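NADPH-quinone reductase (Pediococcus pentosaceus ATCC 25745, PDB 3HA2) probably reduces quinones at the expense of NAD(P)H through a bound FMN, this chain being the flavodoxin-like part of a longer protein. Local coordinates at residues A[47-52]-A[88-93]; A[54-59]-A[162-167]; A[95-100]-A[137-142]. All blocks are in the same frame, centred on the assembly; numbering follows the deposited sequence.

Contact 1. Residues A[47-52]-A[88-93]; sequences SLLLQN and YALEGK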
loop_
_atom_site.group_PDB
_atom_site.type_symbol
_atom_site.label_atom_id
_atom_site.label_comp_id
_atom_site.label_asym_id
_atom_site.label_seq_id
_atom_site.Cartn_x
_atom_site.Cartn_y
_atom_site.Cartn_z
ATOM N N SER A 47 -13.487 -18.412 -0.098
ATOM C CA SER A 47 -13.617 -19.781 0.381
ATOM C C SER A 47 -12.367 -20.235 1.127
ATOM O O SER A 47 -12.469 -20.832 2.195
ATOM C CB SER A 47 -13.897 -20.744 -0.760
ATOM O OG SER A 47 -14.125 -22.035 -0.222
ATOM N N LEU A 48 -11.195 -19.960 0.555
ATOM C CA LEU A 48 -9.937 -20.349 1.204
ATOM C C LEU A 48 -9.751 -19.641 2.539
ATOM O O LEU A 48 -9.324 -20.251 3.523
ATOM C CB LEU A 48 -8.747 -20.077 0.278
ATOM C CG LEU A 48 -8.631 -20.988 -0.947
ATOM C CD1 LEU A 48 -7.477 -20.499 -1.823
ATOM C CD2 LEU A 48 -8.395 -22.445 -0.528
ATOM N N LEU A 49 -10.072 -18.351 2.588
ATOM C CA LEU A 49 -10.002 -17.620 3.857
ATOM C C LEU A 49 -10.879 -18.246 4.937
ATOM O O LEU A 49 -10.435 -18.434 6.080
ATOM C CB LEU A 49 -10.375 -16.157 3.667
ATOM C CG LEU A 49 -9.356 -15.366 2.848
ATOM C CD1 LEU A 49 -10.022 -14.089 2.362
ATOM C CD2 LEU A 49 -8.146 -15.024 3.672
ATOM N N LEU A 50 -12.109 -18.586 4.568
ATOM C CA LEU A 50 -13.063 -19.139 5.524
ATOM C C LEU A 50 -12.582 -20.471 6.095
ATOM O O LEU A 50 -12.930 -20.815 7.222
ATOM C CB LEU A 50 -14.446 -19.299 4.886
ATOM C CG LEU A 50 -15.262 -18.028 4.607
ATOM C CD1 LEU A 50 -16.560 -18.375 3.879
ATOM C CD2 LEU A 50 -15.575 -17.275 5.885
ATOM N N GLN A 51 -11.792 -21.200 5.311
ATOM C CA GLN A 51 -11.345 -22.552 5.655
ATOM C C GLN A 51 -10.053 -22.547 6.480
ATOM O O GLN A 51 -9.567 -23.604 6.878
ATOM C CB GLN A 51 -11.103 -23.364 4.379
ATOM C CG GLN A 51 -12.359 -23.692 3.578
ATOM C CD GLN A 51 -12.038 -24.295 2.216
ATOM O OE1 GLN A 51 -12.573 -23.865 1.193
ATOM N NE2 GLN A 51 -11.155 -25.287 2.195
ATOM N N ASN A 52 -9.473 -21.371 6.701
ATOM C CA ASN A 52 -8.186 -21.305 7.405
ATOM C C ASN A 52 -8.238 -20.423 8.639
ATOM O O ASN A 52 -9.072 -19.522 8.720
ATOM C CB ASN A 52 -7.052 -20.901 6.453
ATOM C CG ASN A 52 -6.705 -22.009 5.471
ATOM O OD1 ASN A 52 -5.786 -22.797 5.717
ATOM N ND2 ASN A 52 -7.463 -22.106 4.381
ATOM N N TYR A 88 -18.223 -10.063 9.271
ATOM C CA TYR A 88 -16.883 -10.084 9.886
ATOM C C TYR A 88 -16.286 -11.481 9.775
ATOM O O TYR A 88 -16.003 -12.130 10.784
ATOM C CB TYR A 88 -16.923 -9.626 11.357
ATOM C CG TYR A 88 -16.989 -8.127 11.501
ATOM C CD1 TYR A 88 -15.827 -7.367 11.603
ATOM C CD2 TYR A 88 -18.211 -7.464 11.474
ATOM C CE1 TYR A 88 -15.876 -5.988 11.710
ATOM C CE2 TYR A 88 -18.275 -6.080 11.589
ATOM C CZ TYR A 88 -17.106 -5.354 11.702
ATOM O OH TYR A 88 -17.163 -3.987 11.810
ATOM N N ALA A 89 -16.119 -11.927 8.529
ATOM C CA ALA A 89 -15.758 -13.307 8.223
ATOM C C ALA A 89 -14.432 -13.721 8.849
ATOM O O ALA A 89 -14.227 -14.900 9.167
ATOM C CB ALA A 89 -15.715 -13.515 6.713
ATOM N N LEU A 90 -13.556 -12.739 9.049
ATOM C CA LEU A 90 -12.192 -12.988 9.522
ATOM C C LEU A 90 -12.026 -12.926 11.027
ATOM O O LEU A 90 -10.922 -13.149 11.528
ATOM C CB LEU A 90 -11.218 -12.013 8.845
ATOM C CG LEU A 90 -11.360 -11.934 7.316
ATOM C CD1 LEU A 90 -10.543 -10.779 6.776
ATOM C CD2 LEU A 90 -10.954 -13.241 6.646
ATOM N N GLU A 91 -13.114 -12.660 11.755
ATOM C CA GLU A 91 -13.014 -12.437 13.205
ATOM C C GLU A 91 -12.365 -13.618 13.912
ATOM O O GLU A 91 -12.804 -14.750 13.744
ATOM C CB GLU A 91 -14.394 -12.182 13.822
ATOM C CG GLU A 91 -14.328 -11.886 15.322
ATOM C CD GLU A 91 -15.676 -11.514 15.912
ATOM O OE1 GLU A 91 -16.710 -11.616 15.200
ATOM O OE2 GLU A 91 -15.694 -11.112 17.096
ATOM N N GLY A 92 -11.323 -13.353 14.698
ATOM C CA GLY A 92 -10.640 -14.413 15.447
ATOM C C GLY A 92 -9.510 -15.124 14.706
ATOM O O GLY A 92 -8.762 -15.903 15.318
ATOM N N LYS A 93 -9.400 -14.901 13.398
ATOM C CA LYS A 93 -8.288 -15.467 12.622
ATOM C C LYS A 93 -7.033 -14.638 12.899
ATOM O O LYS A 93 -7.125 -13.486 13.351
ATOM C CB LYS A 93 -8.614 -15.497 11.115
ATOM C CG LYS A 93 -9.849 -16.325 10.764
ATOM C CD LYS A 93 -10.174 -16.264 9.255
ATOM C CE LYS A 93 -11.520 -16.908 8.957
ATOM N NZ LYS A 93 -11.450 -18.397 9.152
HETATM O O HOH W 1 -14.227 -19.262 9.014
#

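Contact 2. Residues A[54-59]-A[162-167]; sequences RIILEF and QYATNV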
loop_
_atom_site.group_PDB
_atom_site.type_symbol
_atom_site.label_atom_id
_atom_site.label_comp_id
_atom_site.label_asym_id
_atom_site.label_seq_id
_atom_site.Cartn_x
_atom_site.Cartn_y
_atom_site.Cartn_z
ATOM N N ARG A 54 -5.103 -19.243 10.283
ATOM C CA ARG A 54 -4.006 -18.288 10.232
ATOM C C ARG A 54 -3.744 -17.957 8.768
ATOM O O ARG A 54 -3.545 -18.847 7.949
ATOM C CB ARG A 54 -2.741 -18.867 10.876
ATOM C CG ARG A 54 -1.542 -17.935 10.805
ATOM C CD ARG A 54 -0.340 -18.519 11.566
ATOM N NE ARG A 54 -0.619 -18.627 12.996
ATOM C CZ ARG A 54 0.144 -19.288 13.864
ATOM N NH1 ARG A 54 1.246 -19.917 13.456
ATOM N NH2 ARG A 54 -0.208 -19.336 15.146
ATOM N N ILE A 55 -3.761 -16.667 8.460
ATOM C CA ILE A 55 -3.622 -16.184 7.102
ATOM C C ILE A 55 -2.318 -15.408 7.066
ATOM O O ILE A 55 -2.147 -14.432 7.803
ATOM C CB ILE A 55 -4.790 -15.225 6.679
ATOM C CG1 ILE A 55 -6.192 -15.721 7.139
ATOM C CG2 ILE A 55 -4.731 -14.937 5.175
ATOM C CD1 ILE A 55 -6.618 -17.113 6.642
ATOM N N ILE A 56 -1.402 -15.856 6.222
ATOM C CA ILE A 56 -0.117 -15.199 6.094
ATOM C C ILE A 56 -0.010 -14.562 4.715
ATOM O O ILE A 56 -0.248 -15.214 3.698
ATOM C CB ILE A 56 1.018 -16.197 6.342
ATOM C CG1 ILE A 56 1.047 -16.576 7.829
ATOM C CG2 ILE A 56 2.349 -15.638 5.858
ATOM C CD1 ILE A 56 1.881 -17.815 8.144
ATOM N N LEU A 57 0.326 -13.284 4.680
ATOM C CA LEU A 57 0.552 -12.636 3.392
ATOM C C LEU A 57 2.043 -12.559 3.185
ATOM O O LEU A 57 2.768 -11.989 4.009
ATOM C CB LEU A 57 -0.037 -11.237 3.369
ATOM C CG LEU A 57 -1.489 -11.124 3.842
ATOM C CD1 LEU A 57 -1.909 -9.642 3.716
ATOM C CD2 LEU A 57 -2.446 -12.052 3.092
ATOM N N GLU A 58 2.487 -13.138 2.076
ATOM C CA GLU A 58 3.910 -13.321 1.790
ATOM C C GLU A 58 4.277 -12.572 0.501
ATOM O O GLU A 58 3.835 -12.935 -0.615
ATOM C CB GLU A 58 4.203 -14.822 1.661
ATOM C CG GLU A 58 5.642 -15.154 1.353
ATOM C CD GLU A 58 6.000 -16.576 1.695
ATOM O OE1 GLU A 58 5.417 -17.148 2.649
ATOM O OE2 GLU A 58 6.890 -17.119 1.008
ATOM N N PHE A 59 5.099 -11.536 0.641
ATOM C CA PHE A 59 5.381 -10.668 -0.502
ATOM C C PHE A 59 6.706 -9.916 -0.379
ATOM O O PHE A 59 7.215 -9.732 0.728
ATOM C CB PHE A 59 4.223 -9.666 -0.666
ATOM C CG PHE A 59 3.958 -8.802 0.572
ATOM C CD1 PHE A 59 3.065 -9.212 1.574
ATOM C CD2 PHE A 59 4.613 -7.580 0.731
ATOM C CE1 PHE A 59 2.832 -8.416 2.715
ATOM C CE2 PHE A 59 4.379 -6.773 1.863
ATOM C CZ PHE A 59 3.483 -7.193 2.852
ATOM N N GLN A 162 7.948 -22.319 11.896
ATOM C CA GLN A 162 7.265 -22.015 13.159
ATOM C C GLN A 162 6.170 -20.974 12.960
ATOM O O GLN A 162 5.061 -21.103 13.494
ATOM C CB GLN A 162 8.269 -21.508 14.192
ATOM C CG GLN A 162 9.278 -22.576 14.623
ATOM C CD GLN A 162 8.576 -23.790 15.197
ATOM O OE1 GLN A 162 7.893 -23.699 16.224
ATOM N NE2 GLN A 162 8.724 -24.933 14.529
ATOM N N TYR A 163 6.496 -19.959 12.165
ATOM C CA TYR A 163 5.568 -18.868 11.859
ATOM C C TYR A 163 4.287 -19.409 11.228
ATOM O O TYR A 163 3.190 -18.988 11.578
ATOM C CB TYR A 163 6.250 -17.838 10.953
ATOM C CG TYR A 163 5.564 -16.476 10.933
ATOM C CD1 TYR A 163 5.574 -15.653 12.064
ATOM C CD2 TYR A 163 4.905 -16.014 9.780
ATOM C CE1 TYR A 163 4.943 -14.391 12.055
ATOM C CE2 TYR A 163 4.277 -14.747 9.763
ATOM C CZ TYR A 163 4.306 -13.954 10.904
ATOM O OH TYR A 163 3.679 -12.719 10.892
ATOM N N ALA A 164 4.439 -20.380 10.328
ATOM C CA ALA A 164 3.321 -21.001 9.634
ATOM C C ALA A 164 2.557 -22.046 10.450
ATOM O O ALA A 164 1.397 -22.318 10.161
ATOM C CB ALA A 164 3.801 -21.618 8.313
ATOM N N THR A 165 3.190 -22.650 11.456
ATOM C CA THR A 165 2.591 -23.835 12.096
ATOM C C THR A 165 2.499 -23.786 13.618
ATOM O O THR A 165 1.639 -24.449 14.203
ATOM C CB THR A 165 3.349 -25.143 11.741
ATOM O OG1 THR A 165 4.659 -25.104 12.322
ATOM C CG2 THR A 165 3.473 -25.334 10.243
ATOM N N ASN A 166 3.409 -23.057 14.263
ATOM C CA ASN A 166 3.404 -22.994 15.722
ATOM C C ASN A 166 2.074 -22.432 16.191
ATOM O O ASN A 166 1.766 -21.246 15.989
ATOM C CB ASN A 166 4.581 -22.185 16.271
ATOM C CG ASN A 166 4.519 -22.020 17.777
ATOM O OD1 ASN A 166 4.641 -22.989 18.526
ATOM N ND2 ASN A 166 4.336 -20.783 18.230
ATOM N N VAL A 167 1.276 -23.314 16.783
ATOM C CA VAL A 167 -0.076 -22.967 17.205
ATOM C C VAL A 167 -0.037 -21.855 18.256
ATOM O O VAL A 167 -0.822 -20.911 18.185
ATOM C CB VAL A 167 -0.885 -24.229 17.665
ATOM C CG1 VAL A 167 -0.145 -25.001 18.768
ATOM C CG2 VAL A 167 -2.310 -23.862 18.095
#

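Contact 3. Residues A[95-100]-A[137-142]; sequences LGIVVS and LPILAV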
loop_
_atom_site.group_PDB
_atom_site.type_symbol
_atom_site.label_atom_id
_atom_site.label_comp_id
_atom_site.label_asym_id
_atom_site.label_seq_id
_atom_site.Cartn_x
_atom_site.Cartn_y
_atom_site.Cartn_z
ATOM N N LEU A 95 -3.557 -12.868 11.487
ATOM C CA LEU A 95 -2.979 -12.312 10.263
ATOM C C LEU A 95 -1.477 -12.222 10.474
ATOM O O LEU A 95 -1.034 -11.606 11.441
ATOM C CB LEU A 95 -3.515 -10.917 9.963
ATOM C CG LEU A 95 -2.952 -10.295 8.671
ATOM C CD1 LEU A 95 -3.380 -11.111 7.403
ATOM C CD2 LEU A 95 -3.339 -8.815 8.520
ATOM N N GLY A 96 -0.719 -12.835 9.571
ATOM C CA GLY A 96 0.745 -12.761 9.590
ATOM C C GLY A 96 1.259 -12.159 8.296
ATOM O O GLY A 96 0.571 -12.159 7.263
ATOM N N ILE A 97 2.483 -11.658 8.352
ATOM C CA ILE A 97 3.123 -11.010 7.216
ATOM C C ILE A 97 4.528 -11.572 7.100
ATOM O O ILE A 97 5.310 -11.514 8.068
ATOM C CB ILE A 97 3.205 -9.466 7.439
ATOM C CG1 ILE A 97 1.802 -8.854 7.620
ATOM C CG2 ILE A 97 4.034 -8.798 6.300
ATOM C CD1 ILE A 97 0.914 -8.908 6.395
ATOM N N VAL A 98 4.846 -12.152 5.945
ATOM C CA VAL A 98 6.237 -12.529 5.632
ATOM C C VAL A 98 6.697 -11.590 4.517
ATOM O O VAL A 98 6.339 -11.790 3.357
ATOM C CB VAL A 98 6.358 -14.012 5.210
ATOM C CG1 VAL A 98 7.841 -14.371 4.860
ATOM C CG2 VAL A 98 5.850 -14.916 6.357
ATOM N N VAL A 99 7.451 -10.546 4.884
ATOM C CA VAL A 99 7.824 -9.493 3.937
ATOM C C VAL A 99 9.315 -9.528 3.650
ATOM O O VAL A 99 10.127 -9.507 4.567
ATOM C CB VAL A 99 7.350 -8.068 4.414
ATOM C CG1 VAL A 99 7.872 -7.725 5.838
ATOM C CG2 VAL A 99 7.752 -7.008 3.402
ATOM N N SER A 100 9.674 -9.634 2.376
ATOM C CA SER A 100 11.081 -9.762 2.033
ATOM C C SER A 100 11.587 -8.454 1.431
ATOM O O SER A 100 10.824 -7.719 0.771
ATOM C CB SER A 100 11.310 -10.971 1.116
ATOM O OG SER A 100 10.606 -10.806 -0.088
ATOM N N LEU A 137 -0.174 -10.864 14.160
ATOM C CA LEU A 137 1.065 -11.501 14.625
ATOM C C LEU A 137 2.264 -10.581 14.441
ATOM O O LEU A 137 2.216 -9.670 13.608
ATOM C CB LEU A 137 1.323 -12.793 13.840
ATOM C CG LEU A 137 0.272 -13.910 13.878
ATOM C CD1 LEU A 137 0.630 -14.998 12.863
ATOM C CD2 LEU A 137 0.134 -14.502 15.267
ATOM N N PRO A 138 3.352 -10.811 15.204
ATOM C CA PRO A 138 4.563 -10.060 14.892
ATOM C C PRO A 138 4.917 -10.379 13.444
ATOM O O PRO A 138 4.671 -11.479 12.992
ATOM C CB PRO A 138 5.609 -10.665 15.829
ATOM C CG PRO A 138 4.853 -11.259 16.919
ATOM C CD PRO A 138 3.567 -11.749 16.317
ATOM N N ILE A 139 5.463 -9.404 12.735
ATOM C CA ILE A 139 5.855 -9.536 11.323
ATOM C C ILE A 139 7.123 -10.371 11.165
ATOM O O ILE A 139 8.060 -10.217 11.936
ATOM C CB ILE A 139 6.125 -8.134 10.761
ATOM C CG1 ILE A 139 4.857 -7.263 10.914
ATOM C CG2 ILE A 139 6.633 -8.191 9.295
ATOM C CD1 ILE A 139 5.135 -5.762 10.986
ATOM N N LEU A 140 7.154 -11.251 10.161
ATOM C CA LEU A 140 8.400 -11.969 9.848
ATOM C C LEU A 140 9.074 -11.217 8.700
ATOM O O LEU A 140 8.673 -11.365 7.548
ATOM C CB LEU A 140 8.139 -13.450 9.493
ATOM C CG LEU A 140 9.411 -14.264 9.188
ATOM C CD1 LEU A 140 10.396 -14.156 10.328
ATOM C CD2 LEU A 140 9.044 -15.709 8.962
ATOM N N ALA A 141 10.069 -10.393 9.026
ATOM C CA ALA A 141 10.802 -9.639 7.990
ATOM C C ALA A 141 11.998 -10.458 7.516
ATOM O O ALA A 141 12.746 -11.020 8.335
ATOM C CB ALA A 141 11.235 -8.255 8.510
ATOM N N VAL A 142 12.155 -10.542 6.197
ATOM C CA VAL A 142 13.179 -11.377 5.575
ATOM C C VAL A 142 14.062 -10.451 4.741
ATOM O O VAL A 142 13.677 -10.035 3.656
ATOM C CB VAL A 142 12.528 -12.472 4.693
ATOM C CG1 VAL A 142 13.579 -13.325 3.987
ATOM C CG2 VAL A 142 11.593 -13.359 5.534
#

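Contact 1. Residues A[47-52]-A[88-93]
Lys93 reaches from the loop ahead of strand 94-101 to the carboxyl end of helix 42-50, tying together two pieces of the flavodoxin-like alpha/beta fold. Its NZ sits among three main-chain carbonyls. The strong bond goes to Asn52 O at 2.7 Å, with NZ in the plane of that carbonyl and a C=O...N angle of 158°. Lys93 NZ also makes two weak bonds, to Leu49 O at 3.2 Å and to Leu50 O at 3.4 Å. A water bridges the same corner: it accepts from Lys93 NZ at 2.9 Å and donates to Leu50 O at 2.7 Å. The aliphatic chain runs out extended from CG and bends only at its last torsion (chi4 -70°), which swings NZ in among the carbonyls. A positive charge at this end of a helix would be expected to offset the partial negative charge of its last carbonyls.

Beside the polar cluster lies a small apolar patch. Leu50 CD2 meets Ala89 CB at 3.9 Å, and Leu49 CB meets Leu90 CD2 at 4.2 Å. Phe82 of helix 80-83 touches Leu49, Leu50 and Ala89, and Leu49 also packs on Leu4 and Trp73.

Further out, two overlapping turns shape the loop, type I from Tyr88 to Glu91 and type II from Leu90 to Lys93, with Gly92 taking the positive phi of the second. The Lys93 backbone is anchored in turn by Met135. On the helix side the residue that supplies the main acceptor is held by its own side chain: Asn52 ND2 donates almost within its amide plane to a lone pair of Leu48 O, 2.8 Å away, with an N-H...O angle of 165°.

Contact 2. Residues A[54-59]-A[162-167]
The carboxyl end of helix 150-165 lies against strand 54-60, the middle strand of the parallel sheet, and the residues that carry the contact are Arg54, Ile56 and Tyr163. Arg54 stretches toward the helix end with CG anti to the backbone N and a bend at chi3 (-65°) that brings the NH1/NH2 edge of the guanidinium up to Asn166 O. Both terminal nitrogens grip one atom end-on: NH1 and NH2 of Arg54 each donate to Asn166 O at 2.9 Å, and that oxygen lies close to the guanidinium plane. The two donors meet it differently, NH2 within the carbonyl plane and NH1 well above it. NH1 adds a weak, bent bond to Tyr163 O at 2.9 Å. The third nitrogen, NE, forms a salt bridge with Glu94, so the group is fixed from two directions and its charge is probably balanced locally.

In this flavodoxin-like fold the helix follows the edge strand 135-143 and crosses back over one face of the sheet, which is why its last turn reaches the middle strand. There the side chain of Ile56 is directed toward it. Its CD1 lies 3.8 Å from Ala164 CA and 3.9 Å from Tyr163 CD2, the isoleucine and the tyrosine crossing obliquely. Tyr163 reaches on past Ile56 to neighbouring strands, touching Val98 and Leu140, and its hydroxyl is hydrogen-bonded to Pro138 O and Ile97 N. The helix comes undone just beyond, at Asn166, whose N still donates to Gln162 O at 2.7 Å.

Contact 3. Residues A[95-100]-A[137-142]
Strand 135-143 is the last in this chain's parallel flavodoxin-like sheet, and it pairs with strand 94-101 closely at one end and loosely at the other. From Val98 onward the register is regular, Val98 with Leu140, Val99 with Ala141 and Ser100 with Val142. Leu140 N donates to Ile97 O at 2.8 Å, Val99 N to Leu140 O at 3.0 Å, and Val142 N to Val99 O at 2.8 Å. On the face toward helix 150-165, Val98 CG1 crosses obliquely to Val142 CG2 at 3.9 Å, while Val98 and Leu140 lie side by side. Through the sheet, Val99 CG1 takes the crowded position between N and carbonyl carbon and meets Ile139 CG2 at 3.7 Å. Ile97 flanks the same isoleucine, in a layer extended by Met122.

Before Ile139 the edge strand loosens. Gly96 lies opposite Leu137 and Ile97 opposite Ile139, so Pro138 is an extra residue, and it is exposed. Leu137 still turns its side chain inward, CD1 resting 4.0 Å from Gly96 CA, and one straight bond secures this end: Leu137 N to Leu95 O, 2.9 Å, at 175°.

All three contacts belong to one flavodoxin-like unit. Contacts 2 and 3 are the closest pair, their centres about 8 Å apart, and they share the sheet: Ile55 O lies 2.8 Å from Gly96 N, a probable hydrogen bond between strands 54-60 and 94-101. Contact 1 sits further out, its centre about 14 Å from that of contact 2 and about 19 Å from that of contact 3. It meets contact 2 through Leu49 CD2, 3.7 Å from Ile55 CG2, and runs in sequence straight into strand 94-101 of contact 3. A sulfate, probably from the crystallisation liquor, lies about 6 Å from the side chain of Ser100; flavodoxins bind flavin at the carboxyl ends of their strands, so it may mark a pocket there.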